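Side-chain contacts in peptidoglycan-recognition protein-SD (Drosophila melanogaster, PDB 2RKQ), which recognises peptidoglycan of Gram-positive bacteria as part of the fly's innate immune defence and thereby activates the Toll pathway: residues 27-32 with 130-135; 98-103 with 120-125; 54-59 with 65-70; 114-119 with 152-157. One frame throughout, in Å; residues are numbered along the deposited sequence. Where two conformers were deposited one is given.

All four contacts belong to one layered domain built round a mixed sheet. Interactions 1 and 2, with centres about 9 Å apart, sit on neighbouring strands of it, and Leu132 CD2 of the first meets Leu123 CD2 of the second at 3.7 Å. Interaction 4 shares helix 113-128 with interaction 2; their centres are about 10 Å apart, and the ring of Phe102 joins them, its CZ lying 3.4 Å from Ala119 CB. Interaction 3 lies across the chain's centre from interactions 1 and 4, its own centre about 19 and 20 Å from theirs, but strand 69-71 ties it to strand 97-102 of interaction 2. Together they join sheet and helices of the amidase-2 type fold, on which peptidoglycan recognition by this protein rests.

Interaction 1 (27-32 with 130-135); sequences PRAVIA and AQLVEG
Val133 turns its two methyls against the backbone of Pro27, and Leu132 beside it reaches inward to Arg28 and Ala29. The apolar contacts come first. CG2 of Val133 lies 3.7 Å from CA of Pro27, and CG1 touches the same atom from slightly farther off. With chi1 at -57°, CG2 stands between the backbone N and the carbonyl carbon of Val133, the crowded position, and from there it also comes near the Pro27 carbonyl. An alanine at Val133 removes both methyls and would probably open a gap over the Pro27 backbone, leaving Pro27 CA without its apolar cover from this segment. Leu132 has CG anti to its own N (chi1 -175°) and rests CD1 4.0 Å from CB of Ala29. The short alanine suits its place because both methyls of Leu132 fit against it.

Polar groups play an indirect part. Leu132 CD1 lies 3.5 Å from Arg28 O, a carbonyl already engaged by the backbone of Leu98. The guanidinium of Arg28 looks elsewhere, with NE bonded to Ser97. A single water bridges the segments, donating to Pro27 O at 2.8 Å and to Gly135 O at 2.9 Å, so both of its hydrogens are spent on these carbonyls.

Ala130, with positive phi (64°), is the C-prime residue of the Schellman motif that ends helix 113-128. The chain then passes through strand 132-133 into strand 136-140. Strand 97-102, the helix and strand 136-140 thus form a beta-alpha-beta crossover that skips the intervening strand 26-33, against whose start this contact packs.

Interaction 2 (98-103 with 120-125); sequences LGIAFI and KELLEQ
Ile100 projects from the sheet into the angle between Leu122 and Leu123 of the helix, and the whole contact is apolar. Its outermost carbon does most of the touching: CD1 lies 3.8 Å from CD2 of Leu123 and 4.0 Å from CD2 of Leu122. The two approaches differ. Ile100 meets Leu122 end-on, tip to tip, but passes Leu123 at a slant. The Leu122 methyl is gripped more broadly, since CG1 and CG2 of Ile100 also come within 4.1 Å of that CD2. The isoleucine chain runs out nearly straight at chi2 (161°), which carries CD1 well clear of the strand, while its beta branch puts CG2 over the same leucine. A beta-branched residue is at home in an extended strand, and leucines suit the helix because their branch lies farther out. An alanine in place of Ile100 strips away CG1, CG2 and CD1 and would probably leave the CD2 methyls of Leu122 and Leu123 without their shared partner, opening a gap between helix and sheet.

Between these segments there is no polar bond; in the helix, Gln125 N donates to Glu121 O at 2.9 Å, and on its exposed side Glu124 forms a salt bridge with Lys128.

Alternate residues of strand 97-102 pack on this helix: Leu98 on Ala126, Ile100 on the two leucines and Phe102 on Ala115 and Ala119. Flanking strands complete the layer, with Ile31 and Ile71 beside Ile100, Ala29 against Leu123 and Tyr69 against Leu122.

Interaction 3 (54-59 with 65-70); sequences NFQMSK and IGYHYL
Gln56, near the end of helix 42-58, stretches its side chain to the loop at Ile65 and Gly66 that leads into strand 69-71. The contact is part of the alpha/beta fold of the amidase-2 family, here where a helix meets the loop leading into the central sheet. From CB the chain leaves with CG anti to the carbonyl carbon (chi1 -65°) and stays extended, so CB and CG act as a spacer that delivers the amide. CD is the first atom to arrive, 3.8 Å from Gly66 N. NE2 as modelled lies 2.7 Å from Gly66 N; both are donors, so this is no hydrogen bond, and the assignment of the amide's N and O ends is doubtful. The end modelled as OE1 lies obliquely to the Tyr67 ring, 4.4 Å from CE1, and, as modelled, makes a weak hydrogen bond with Gln60 NE2. A beta carbon on Gly66 would probably come close against the amide, which is consistent with glycine at this place.

Ile65 packs on Met49 and on the side chain of Gln53, both of the same helix. Its CG1, anti to the backbone N, comes 3.4 Å from the amide end modelled as NE2 of Gln56. Beside it, Met57 adds a looser touch, its CG standing 4.2 Å from Ile65 N.

Interaction 4 (114-119 with 152-157); sequences EALDAA and EALYAL
Ala156 N donates to Glu152 O at 2.9 Å, and this helical bond helps hold the turn that sets Leu154 and Leu157 against Leu116. The opposing helix is held likewise, Ala118 N binding Glu114 O at 3.0 Å. Between segments 114-119 and 152-157 only leucine methyls meet. Leu116 offers both of its branches: CD1 lies 3.8 Å from CD1 of Leu157, and CD2 is 3.9 Å from that same methyl, so Leu157 CD1 rests across the fork of Leu116. These two side chains cross at about a right angle. Leu154 comes differently, sliding past Leu116 in the opposite direction, with its CD1 4.1 Å from Leu116 CD2. Having CG anti to the backbone N (chi1 174°) swings Leu154 inward from a start that does not aim at Leu116. The ring of Phe102, from strand 97-102, packs on both Leu116 and Leu154 and so joins the helix pair to the sheet.

Leucine suits these places because its fork can meet two neighbours at once. Asp117 pairs with Lys113, apart from the leucines. The contact therefore depends on dispersion and the exclusion of water, and its small area implies a modest tie.

Interaction 1 (27-32 with 130-135)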
loop_
_atom_site.group_PDB
_atom_site.type_symbol
_atom_site.label_atom_id
_atom_site.label_comp_id
_atom_site.label_asym_id
_atom_site.label_seq_id
_atom_site.Cartn_x
_atom_site.Cartn_y
_atom_site.Cartn_z
ATOM N N PRO A 27 14.328 1.072 2.278
ATOM C CA PRO A 27 14.894 -0.176 1.763
ATOM C C PRO A 27 13.911 -1.241 1.292
ATOM O O PRO A 27 14.335 -2.154 0.579
ATOM C CB PRO A 27 15.746 -0.706 2.911
ATOM C CG PRO A 27 15.617 0.242 4.024
ATOM C CD PRO A 27 14.629 1.289 3.705
ATOM N N ARG A 28 12.636 -1.139 1.676
ATOM C CA ARG A 28 11.674 -2.216 1.404
ATOM C C ARG A 28 10.352 -1.673 0.914
ATOM O O ARG A 28 9.960 -0.576 1.295
ATOM C CB ARG A 28 11.388 -3.042 2.665
ATOM C CG ARG A 28 12.610 -3.364 3.473
ATOM C CD ARG A 28 12.322 -4.470 4.457
ATOM N NE ARG A 28 11.355 -4.118 5.494
ATOM C CZ ARG A 28 11.389 -4.655 6.720
ATOM N NH1 ARG A 28 12.338 -5.525 7.042
ATOM N NH2 ARG A 28 10.491 -4.309 7.627
ATOM N N ALA A 29 9.681 -2.458 0.073
ATOM C CA ALA A 29 8.282 -2.210 -0.301
ATOM C C ALA A 29 7.477 -3.429 0.093
ATOM O O ALA A 29 7.922 -4.554 -0.114
ATOM C CB ALA A 29 8.165 -1.959 -1.799
ATOM N N VAL A 30 6.313 -3.194 0.692
ATOM C CA VAL A 30 5.485 -4.266 1.209
ATOM C C VAL A 30 4.132 -4.188 0.523
ATOM O O VAL A 30 3.502 -3.147 0.534
ATOM C CB VAL A 30 5.314 -4.169 2.750
ATOM C CG1 VAL A 30 4.328 -5.222 3.255
ATOM C CG2 VAL A 30 6.658 -4.400 3.425
ATOM N N ILE A 31 3.702 -5.291 -0.086
ATOM C CA ILE A 31 2.436 -5.338 -0.789
ATOM C C ILE A 31 1.370 -6.004 0.075
ATOM O O ILE A 31 1.526 -7.152 0.522
ATOM C CB ILE A 31 2.556 -6.102 -2.119
ATOM C CG1 ILE A 31 3.712 -5.551 -2.970
ATOM C CG2 ILE A 31 1.226 -6.056 -2.891
ATOM C CD1 ILE A 31 3.594 -4.057 -3.303
ATOM N N ALA A 32 0.283 -5.268 0.276
ATOM C CA ALA A 32 -0.867 -5.716 1.052
ATOM C C ALA A 32 -2.138 -5.695 0.222
ATOM O O ALA A 32 -2.166 -5.162 -0.882
ATOM C CB ALA A 32 -1.037 -4.817 2.280
ATOM N N ALA A 130 13.261 8.750 -5.292
ATOM C CA ALA A 130 14.045 8.534 -4.062
ATOM C C ALA A 130 13.177 8.224 -2.840
ATOM O O ALA A 130 13.561 8.518 -1.712
ATOM C CB ALA A 130 14.956 9.741 -3.765
ATOM N N GLN A 131 11.991 7.654 -3.074
ATOM C CA GLN A 131 11.144 7.208 -1.962
ATOM C C GLN A 131 11.527 5.790 -1.572
ATOM O O GLN A 131 11.377 5.385 -0.419
ATOM C CB GLN A 131 9.663 7.257 -2.346
ATOM C CG GLN A 131 9.172 8.663 -2.615
ATOM C CD GLN A 131 7.752 8.721 -3.099
ATOM O OE1 GLN A 131 7.236 9.809 -3.384
ATOM N NE2 GLN A 131 7.105 7.568 -3.208
ATOM N N LEU A 132 12.043 5.057 -2.558
ATOM C CA LEU A 132 12.381 3.657 -2.417
ATOM C C LEU A 132 13.769 3.455 -3.004
ATOM O O LEU A 132 14.076 4.008 -4.054
ATOM C CB LEU A 132 11.346 2.843 -3.197
ATOM C CG LEU A 132 11.376 1.316 -3.125
ATOM C CD1 LEU A 132 11.167 0.757 -1.710
ATOM C CD2 LEU A 132 10.325 0.759 -4.085
ATOM N N VAL A 133 14.621 2.697 -2.318
ATOM C CA VAL A 133 15.949 2.454 -2.850
ATOM C C VAL A 133 15.857 1.631 -4.122
ATOM O O VAL A 133 14.891 0.877 -4.317
ATOM C CB VAL A 133 16.868 1.707 -1.861
ATOM C CG1 VAL A 133 16.992 2.468 -0.549
ATOM C CG2 VAL A 133 16.380 0.321 -1.606
ATOM N N GLU A 134 16.851 1.768 -4.997
ATOM C CA GLU A 134 16.834 0.994 -6.217
ATOM C C GLU A 134 16.928 -0.504 -5.926
ATOM O O GLU A 134 16.173 -1.300 -6.493
ATOM C CB GLU A 134 17.953 1.434 -7.159
ATOM C CG GLU A 134 17.863 0.757 -8.526
ATOM C CD GLU A 134 19.075 0.992 -9.396
ATOM O OE1 GLU A 134 20.199 1.013 -8.862
ATOM O OE2 GLU A 134 18.866 1.116 -10.623
ATOM N N GLY A 135 17.843 -0.885 -5.026
ATOM C CA GLY A 135 18.016 -2.293 -4.662
ATOM C C GLY A 135 17.055 -2.667 -3.557
ATOM O O GLY A 135 17.477 -3.143 -2.503
HETATM O O HOH W 1 16.980 -2.921 0.315
#

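Interaction 2 (98-103 with 120-125)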
loop_
_atom_site.group_PDB
_atom_site.type_symbol
_atom_site.label_atom_id
_atom_site.label_comp_id
_atom_site.label_asym_id
_atom_site.label_seq_id
_atom_site.Cartn_x
_atom_site.Cartn_y
_atom_site.Cartn_z
ATOM N N LEU A 98 7.894 0.865 2.536
ATOM C CA LEU A 98 6.841 1.520 1.791
ATOM C C LEU A 98 5.671 0.560 1.659
ATOM O O LEU A 98 5.799 -0.498 1.042
ATOM C CB LEU A 98 7.362 1.863 0.396
ATOM C CG LEU A 98 6.434 2.718 -0.454
ATOM C CD1 LEU A 98 6.393 4.154 0.098
ATOM C CD2 LEU A 98 6.928 2.708 -1.890
ATOM N N GLY A 99 4.528 0.910 2.247
ATOM C CA GLY A 99 3.366 0.012 2.232
ATOM C C GLY A 99 2.411 0.385 1.122
ATOM O O GLY A 99 1.924 1.533 1.059
ATOM N N ILE A 100 2.150 -0.583 0.247
ATOM C CA ILE A 100 1.258 -0.381 -0.893
ATOM C C ILE A 100 0.161 -1.425 -0.760
ATOM O O ILE A 100 0.445 -2.621 -0.733
ATOM C CB ILE A 100 2.016 -0.614 -2.205
ATOM C CG1 ILE A 100 3.147 0.416 -2.348
ATOM C CG2 ILE A 100 1.056 -0.474 -3.376
ATOM C CD1 ILE A 100 4.212 0.010 -3.326
ATOM N N ALA A 101 -1.087 -0.968 -0.644
ATOM C CA ALA A 101 -2.204 -1.901 -0.491
ATOM C C ALA A 101 -3.121 -1.846 -1.685
ATOM O O ALA A 101 -3.538 -0.767 -2.116
ATOM C CB ALA A 101 -2.996 -1.610 0.787
ATOM N N PHE A 102 -3.418 -3.016 -2.239
ATOM C CA PHE A 102 -4.439 -3.096 -3.253
ATOM C C PHE A 102 -5.785 -3.125 -2.558
ATOM O O PHE A 102 -6.003 -3.893 -1.601
ATOM C CB PHE A 102 -4.278 -4.382 -4.051
ATOM C CG PHE A 102 -3.162 -4.356 -5.060
ATOM C CD1 PHE A 102 -1.833 -4.460 -4.662
ATOM C CD2 PHE A 102 -3.460 -4.287 -6.425
ATOM C CE1 PHE A 102 -0.816 -4.458 -5.602
ATOM C CE2 PHE A 102 -2.445 -4.291 -7.379
ATOM C CZ PHE A 102 -1.127 -4.386 -6.971
ATOM N N ILE A 103 -6.684 -2.286 -3.049
ATOM C CA ILE A 103 -8.026 -2.243 -2.483
ATOM C C ILE A 103 -8.788 -3.457 -3.003
ATOM O O ILE A 103 -8.904 -3.653 -4.225
ATOM C CB ILE A 103 -8.773 -0.953 -2.856
ATOM C CG1 ILE A 103 -7.996 0.271 -2.332
ATOM C CG2 ILE A 103 -10.219 -1.028 -2.306
ATOM C CD1 ILE A 103 -8.494 1.608 -2.847
ATOM N N LYS A 120 3.282 -1.689 -10.537
ATOM C CA LYS A 120 4.641 -1.778 -11.103
ATOM C C LYS A 120 5.161 -0.395 -11.487
ATOM O O LYS A 120 6.334 -0.071 -11.267
ATOM C CB LYS A 120 4.666 -2.713 -12.307
ATOM C CG LYS A 120 4.288 -4.121 -11.925
ATOM C CD LYS A 120 3.957 -4.983 -13.138
ATOM C CE LYS A 120 3.478 -6.340 -12.672
ATOM N NZ LYS A 120 3.103 -7.208 -13.830
ATOM N N GLU A 121 4.279 0.429 -12.044
ATOM C CA GLU A 121 4.665 1.783 -12.418
ATOM C C GLU A 121 4.958 2.604 -11.169
ATOM O O GLU A 121 5.896 3.416 -11.141
ATOM C CB GLU A 121 3.554 2.447 -13.250
ATOM C CG GLU A 121 3.403 1.833 -14.630
ATOM C CD GLU A 121 2.016 1.973 -15.209
ATOM O OE1 GLU A 121 1.243 2.805 -14.707
ATOM O OE2 GLU A 121 1.701 1.236 -16.183
ATOM N N LEU A 122 4.183 2.377 -10.117
ATOM C CA LEU A 122 4.419 3.073 -8.863
ATOM C C LEU A 122 5.763 2.730 -8.239
ATOM O O LEU A 122 6.455 3.617 -7.749
ATOM C CB LEU A 122 3.289 2.739 -7.900
ATOM C CG LEU A 122 3.452 3.284 -6.483
ATOM C CD1 LEU A 122 3.404 4.793 -6.516
ATOM C CD2 LEU A 122 2.340 2.725 -5.617
ATOM N N LEU A 123 6.140 1.449 -8.254
ATOM C CA LEU A 123 7.430 1.064 -7.718
ATOM C C LEU A 123 8.551 1.745 -8.481
ATOM O O LEU A 123 9.482 2.280 -7.883
ATOM C CB LEU A 123 7.591 -0.457 -7.745
ATOM C CG LEU A 123 6.709 -1.182 -6.729
ATOM C CD1 LEU A 123 6.587 -2.660 -7.057
ATOM C CD2 LEU A 123 7.253 -0.950 -5.311
ATOM N N GLU A 124 8.446 1.736 -9.801
ATOM C CA GLU A 124 9.447 2.405 -10.638
ATOM C C GLU A 124 9.533 3.882 -10.289
ATOM O O GLU A 124 10.633 4.440 -10.147
ATOM C CB GLU A 124 9.120 2.225 -12.111
ATOM C CG GLU A 124 10.164 2.865 -13.024
ATOM C CD GLU A 124 9.736 2.917 -14.468
ATOM O OE1 GLU A 124 10.390 3.636 -15.255
ATOM O OE2 GLU A 124 8.735 2.266 -14.822
ATOM N N GLN A 125 8.370 4.506 -10.145
ATOM C CA GLN A 125 8.314 5.917 -9.809
ATOM C C GLN A 125 8.887 6.208 -8.421
ATOM O O GLN A 125 9.604 7.179 -8.229
ATOM C CB GLN A 125 6.870 6.377 -9.892
ATOM C CG GLN A 125 6.661 7.822 -9.507
ATOM C CD GLN A 125 5.333 8.319 -10.002
ATOM O OE1 GLN A 125 4.371 8.450 -9.231
ATOM N NE2 GLN A 125 5.247 8.543 -11.297
#

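Interaction 3 (54-59 with 65-70)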
loop_
_atom_site.group_PDB
_atom_site.type_symbol
_atom_site.label_atom_id
_atom_site.label_comp_id
_atom_site.label_asym_id
_atom_site.label_seq_id
_atom_site.Cartn_x
_atom_site.Cartn_y
_atom_site.Cartn_z
ATOM N N ASN A 54 -11.212 6.120 7.637
ATOM C CA ASN A 54 -12.070 6.336 8.803
ATOM C C ASN A 54 -12.100 5.106 9.705
ATOM O O ASN A 54 -12.074 5.237 10.935
ATOM C CB ASN A 54 -13.505 6.678 8.393
ATOM C CG ASN A 54 -13.647 8.020 7.673
ATOM O OD1 ASN A 54 -14.693 8.272 7.055
ATOM N ND2 ASN A 54 -12.637 8.874 7.734
ATOM N N PHE A 55 -12.161 3.915 9.117
ATOM C CA PHE A 55 -12.139 2.686 9.907
ATOM C C PHE A 55 -10.826 2.545 10.666
ATOM O O PHE A 55 -10.809 2.267 11.866
ATOM C CB PHE A 55 -12.339 1.450 9.028
ATOM C CG PHE A 55 -12.253 0.150 9.785
ATOM C CD1 PHE A 55 -11.064 -0.582 9.813
ATOM C CD2 PHE A 55 -13.363 -0.337 10.477
ATOM C CE1 PHE A 55 -10.978 -1.782 10.521
ATOM C CE2 PHE A 55 -13.284 -1.543 11.187
ATOM C CZ PHE A 55 -12.086 -2.261 11.204
ATOM N N GLN A 56 -9.711 2.722 9.969
ATOM C CA GLN A 56 -8.417 2.552 10.618
ATOM C C GLN A 56 -8.169 3.600 11.699
ATOM O O GLN A 56 -7.595 3.300 12.753
ATOM C CB GLN A 56 -7.299 2.578 9.581
ATOM C CG GLN A 56 -7.394 1.389 8.641
ATOM C CD GLN A 56 -6.109 1.132 7.911
ATOM O OE1 GLN A 56 -5.572 0.012 7.939
ATOM N NE2 GLN A 56 -5.574 2.158 7.306
ATOM N N MET A 57 -8.590 4.830 11.449
ATOM C CA MET A 57 -8.388 5.873 12.432
ATOM C C MET A 57 -9.362 5.724 13.592
ATOM O O MET A 57 -8.973 5.873 14.756
ATOM C CB MET A 57 -8.511 7.240 11.775
ATOM C CG MET A 57 -7.369 7.543 10.816
ATOM S SD MET A 57 -7.510 9.124 9.969
ATOM C CE MET A 57 -7.299 10.258 11.329
ATOM N N SER A 58 -10.625 5.429 13.292
ATOM C CA SER A 58 -11.636 5.324 14.348
ATOM C C SER A 58 -11.667 3.998 15.102
ATOM O O SER A 58 -11.732 4.004 16.342
ATOM C CB SER A 58 -13.017 5.625 13.786
ATOM O OG SER A 58 -13.199 7.016 13.720
ATOM N N LYS A 59 -11.615 2.880 14.394
ATOM C CA LYS A 59 -11.712 1.565 15.032
ATOM C C LYS A 59 -10.353 1.007 15.437
ATOM O O LYS A 59 -10.199 0.503 16.556
ATOM C CB LYS A 59 -12.432 0.560 14.124
ATOM C CG LYS A 59 -13.758 1.051 13.547
ATOM C CD LYS A 59 -14.785 1.233 14.620
ATOM C CE LYS A 59 -16.167 1.464 14.036
ATOM N NZ LYS A 59 -17.079 1.869 15.154
ATOM N N ILE A 65 -4.692 6.587 7.764
ATOM C CA ILE A 65 -4.698 5.385 6.935
ATOM C C ILE A 65 -3.294 4.768 6.984
ATOM O O ILE A 65 -2.306 5.485 7.026
ATOM C CB ILE A 65 -5.149 5.729 5.500
ATOM C CG1 ILE A 65 -5.586 4.474 4.750
ATOM C CG2 ILE A 65 -4.121 6.652 4.774
ATOM C CD1 ILE A 65 -6.390 4.832 3.504
ATOM N N GLY A 66 -3.213 3.442 7.019
ATOM C CA GLY A 66 -1.968 2.782 7.413
ATOM C C GLY A 66 -0.898 2.654 6.357
ATOM O O GLY A 66 0.241 2.307 6.657
ATOM N N TYR A 67 -1.281 2.905 5.111
ATOM C CA TYR A 67 -0.416 2.663 3.954
ATOM C C TYR A 67 0.047 3.952 3.312
ATOM O O TYR A 67 -0.559 5.020 3.501
ATOM C CB TYR A 67 -1.182 1.815 2.923
ATOM C CG TYR A 67 -1.536 0.468 3.481
ATOM C CD1 TYR A 67 -2.816 0.181 3.904
ATOM C CD2 TYR A 67 -0.564 -0.513 3.616
ATOM C CE1 TYR A 67 -3.110 -1.048 4.449
ATOM C CE2 TYR A 67 -0.847 -1.732 4.170
ATOM C CZ TYR A 67 -2.117 -2.002 4.569
ATOM O OH TYR A 67 -2.364 -3.245 5.111
ATOM N N HIS A 68 1.138 3.847 2.546
ATOM C CA HIS A 68 1.651 4.974 1.779
ATOM C C HIS A 68 0.922 5.181 0.475
ATOM O O HIS A 68 0.769 6.328 0.021
ATOM C CB HIS A 68 3.144 4.804 1.535
ATOM C CG HIS A 68 3.895 4.612 2.804
ATOM N ND1 HIS A 68 4.241 5.650 3.640
ATOM C CD2 HIS A 68 4.265 3.478 3.440
ATOM C CE1 HIS A 68 4.825 5.160 4.721
ATOM N NE2 HIS A 68 4.857 3.846 4.618
ATOM N N TYR A 69 0.502 4.075 -0.145
ATOM C CA TYR A 69 -0.255 4.142 -1.387
ATOM C C TYR A 69 -1.267 3.026 -1.390
ATOM O O TYR A 69 -1.009 1.948 -0.839
ATOM C CB TYR A 69 0.661 3.923 -2.578
ATOM C CG TYR A 69 1.668 5.014 -2.808
ATOM C CD1 TYR A 69 3.021 4.820 -2.483
ATOM C CD2 TYR A 69 1.288 6.226 -3.374
ATOM C CE1 TYR A 69 3.966 5.829 -2.698
ATOM C CE2 TYR A 69 2.226 7.233 -3.611
ATOM C CZ TYR A 69 3.565 7.014 -3.282
ATOM O OH TYR A 69 4.508 7.999 -3.506
ATOM N N LEU A 70 -2.408 3.280 -2.025
ATOM C CA LEU A 70 -3.429 2.247 -2.227
ATOM C C LEU A 70 -3.819 2.244 -3.679
ATOM O O LEU A 70 -3.778 3.277 -4.338
ATOM C CB LEU A 70 -4.658 2.505 -1.349
ATOM C CG LEU A 70 -4.319 2.310 0.135
ATOM C CD1 LEU A 70 -3.983 3.664 0.786
ATOM C CD2 LEU A 70 -5.435 1.594 0.858
#

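Interaction 4 (114-119 with 152-157)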
loop_
_atom_site.group_PDB
_atom_site.type_symbol
_atom_site.label_atom_id
_atom_site.label_comp_id
_atom_site.label_asym_id
_atom_site.label_seq_id
_atom_site.Cartn_x
_atom_site.Cartn_y
_atom_site.Cartn_z
ATOM N N GLU A 114 -5.091 -3.362 -14.714
ATOM C CA GLU A 114 -4.796 -1.936 -14.545
ATOM C C GLU A 114 -4.203 -1.659 -13.172
ATOM O O GLU A 114 -3.333 -0.812 -13.034
ATOM C CB GLU A 114 -6.037 -1.083 -14.737
ATOM C CG GLU A 114 -6.492 -1.009 -16.171
ATOM C CD GLU A 114 -7.248 -2.242 -16.565
ATOM O OE1 GLU A 114 -7.761 -2.943 -15.648
ATOM O OE2 GLU A 114 -7.333 -2.512 -17.790
ATOM N N ALA A 115 -4.677 -2.370 -12.158
ATOM C CA ALA A 115 -4.144 -2.204 -10.808
ATOM C C ALA A 115 -2.736 -2.748 -10.709
ATOM O O ALA A 115 -1.860 -2.118 -10.126
ATOM C CB ALA A 115 -5.036 -2.876 -9.799
ATOM N N LEU A 116 -2.510 -3.914 -11.295
ATOM C CA LEU A 116 -1.162 -4.487 -11.293
ATOM C C LEU A 116 -0.192 -3.610 -12.050
ATOM O O LEU A 116 0.923 -3.403 -11.582
ATOM C CB LEU A 116 -1.161 -5.904 -11.879
ATOM C CG LEU A 116 -2.004 -6.916 -11.109
ATOM C CD1 LEU A 116 -2.205 -8.144 -11.965
ATOM C CD2 LEU A 116 -1.286 -7.298 -9.853
ATOM N N ASP A 117 -0.606 -3.101 -13.213
ATOM C CA ASP A 117 0.254 -2.177 -13.971
ATOM C C ASP A 117 0.591 -0.962 -13.126
ATOM O O ASP A 117 1.733 -0.532 -13.075
ATOM C CB ASP A 117 -0.431 -1.686 -15.234
ATOM C CG ASP A 117 -0.540 -2.749 -16.302
ATOM O OD1 ASP A 117 0.120 -3.822 -16.210
ATOM O OD2 ASP A 117 -1.290 -2.479 -17.256
ATOM N N ALA A 118 -0.428 -0.408 -12.472
ATOM C CA ALA A 118 -0.269 0.776 -11.639
ATOM C C ALA A 118 0.759 0.525 -10.522
ATOM O O ALA A 118 1.618 1.384 -10.256
ATOM C CB ALA A 118 -1.618 1.183 -11.058
ATOM N N ALA A 119 0.693 -0.650 -9.890
ATOM C CA ALA A 119 1.660 -1.000 -8.841
ATOM C C ALA A 119 3.087 -1.058 -9.383
ATOM O O ALA A 119 4.004 -0.539 -8.763
ATOM C CB ALA A 119 1.283 -2.328 -8.192
ATOM N N GLU A 152 -3.621 -14.986 -1.370
ATOM C CA GLU A 152 -2.820 -15.960 -2.104
ATOM C C GLU A 152 -2.565 -15.577 -3.558
ATOM O O GLU A 152 -1.439 -15.715 -4.051
ATOM C CB GLU A 152 -3.470 -17.348 -2.070
ATOM C CG GLU A 152 -3.574 -17.987 -0.699
ATOM C CD GLU A 152 -2.229 -18.306 -0.060
ATOM O OE1 GLU A 152 -2.165 -18.273 1.187
ATOM O OE2 GLU A 152 -1.242 -18.605 -0.780
ATOM N N ALA A 153 -3.604 -15.109 -4.256
ATOM C CA ALA A 153 -3.475 -14.866 -5.690
ATOM C C ALA A 153 -2.549 -13.698 -5.960
ATOM O O ALA A 153 -1.713 -13.739 -6.866
ATOM C CB ALA A 153 -4.846 -14.616 -6.328
ATOM N N LEU A 154 -2.696 -12.647 -5.156
ATOM C CA LEU A 154 -1.836 -11.494 -5.340
ATOM C C LEU A 154 -0.409 -11.790 -4.866
ATOM O O LEU A 154 0.568 -11.392 -5.513
ATOM C CB LEU A 154 -2.445 -10.280 -4.638
ATOM C CG LEU A 154 -1.595 -9.010 -4.615
ATOM C CD1 LEU A 154 -1.091 -8.600 -6.011
ATOM C CD2 LEU A 154 -2.431 -7.901 -4.023
ATOM N N TYR A 155 -0.283 -12.505 -3.759
ATOM C CA TYR A 155 1.045 -12.896 -3.286
ATOM C C TYR A 155 1.805 -13.699 -4.334
ATOM O O TYR A 155 2.975 -13.432 -4.584
ATOM C CB TYR A 155 0.957 -13.680 -1.984
ATOM C CG TYR A 155 2.304 -13.980 -1.377
ATOM C CD1 TYR A 155 2.759 -15.296 -1.286
ATOM C CD2 TYR A 155 3.138 -12.952 -0.932
ATOM C CE1 TYR A 155 3.998 -15.583 -0.728
ATOM C CE2 TYR A 155 4.378 -13.231 -0.368
ATOM C CZ TYR A 155 4.794 -14.549 -0.280
ATOM O OH TYR A 155 6.025 -14.831 0.275
ATOM N N ALA A 156 1.115 -14.620 -4.999
ATOM C CA ALA A 156 1.763 -15.442 -6.038
ATOM C C ALA A 156 2.319 -14.590 -7.171
ATOM O O ALA A 156 3.373 -14.900 -7.753
ATOM C CB ALA A 156 0.789 -16.436 -6.587
ATOM N N LEU A 157 1.603 -13.516 -7.489
ATOM C CA LEU A 157 2.031 -12.608 -8.538
ATOM C C LEU A 157 3.256 -11.803 -8.102
ATOM O O LEU A 157 4.253 -11.729 -8.841
ATOM C CB LEU A 157 0.887 -11.672 -8.952
ATOM C CG LEU A 157 -0.309 -12.309 -9.659
ATOM C CD1 LEU A 157 -1.370 -11.229 -9.894
ATOM C CD2 LEU A 157 0.125 -12.964 -10.983
#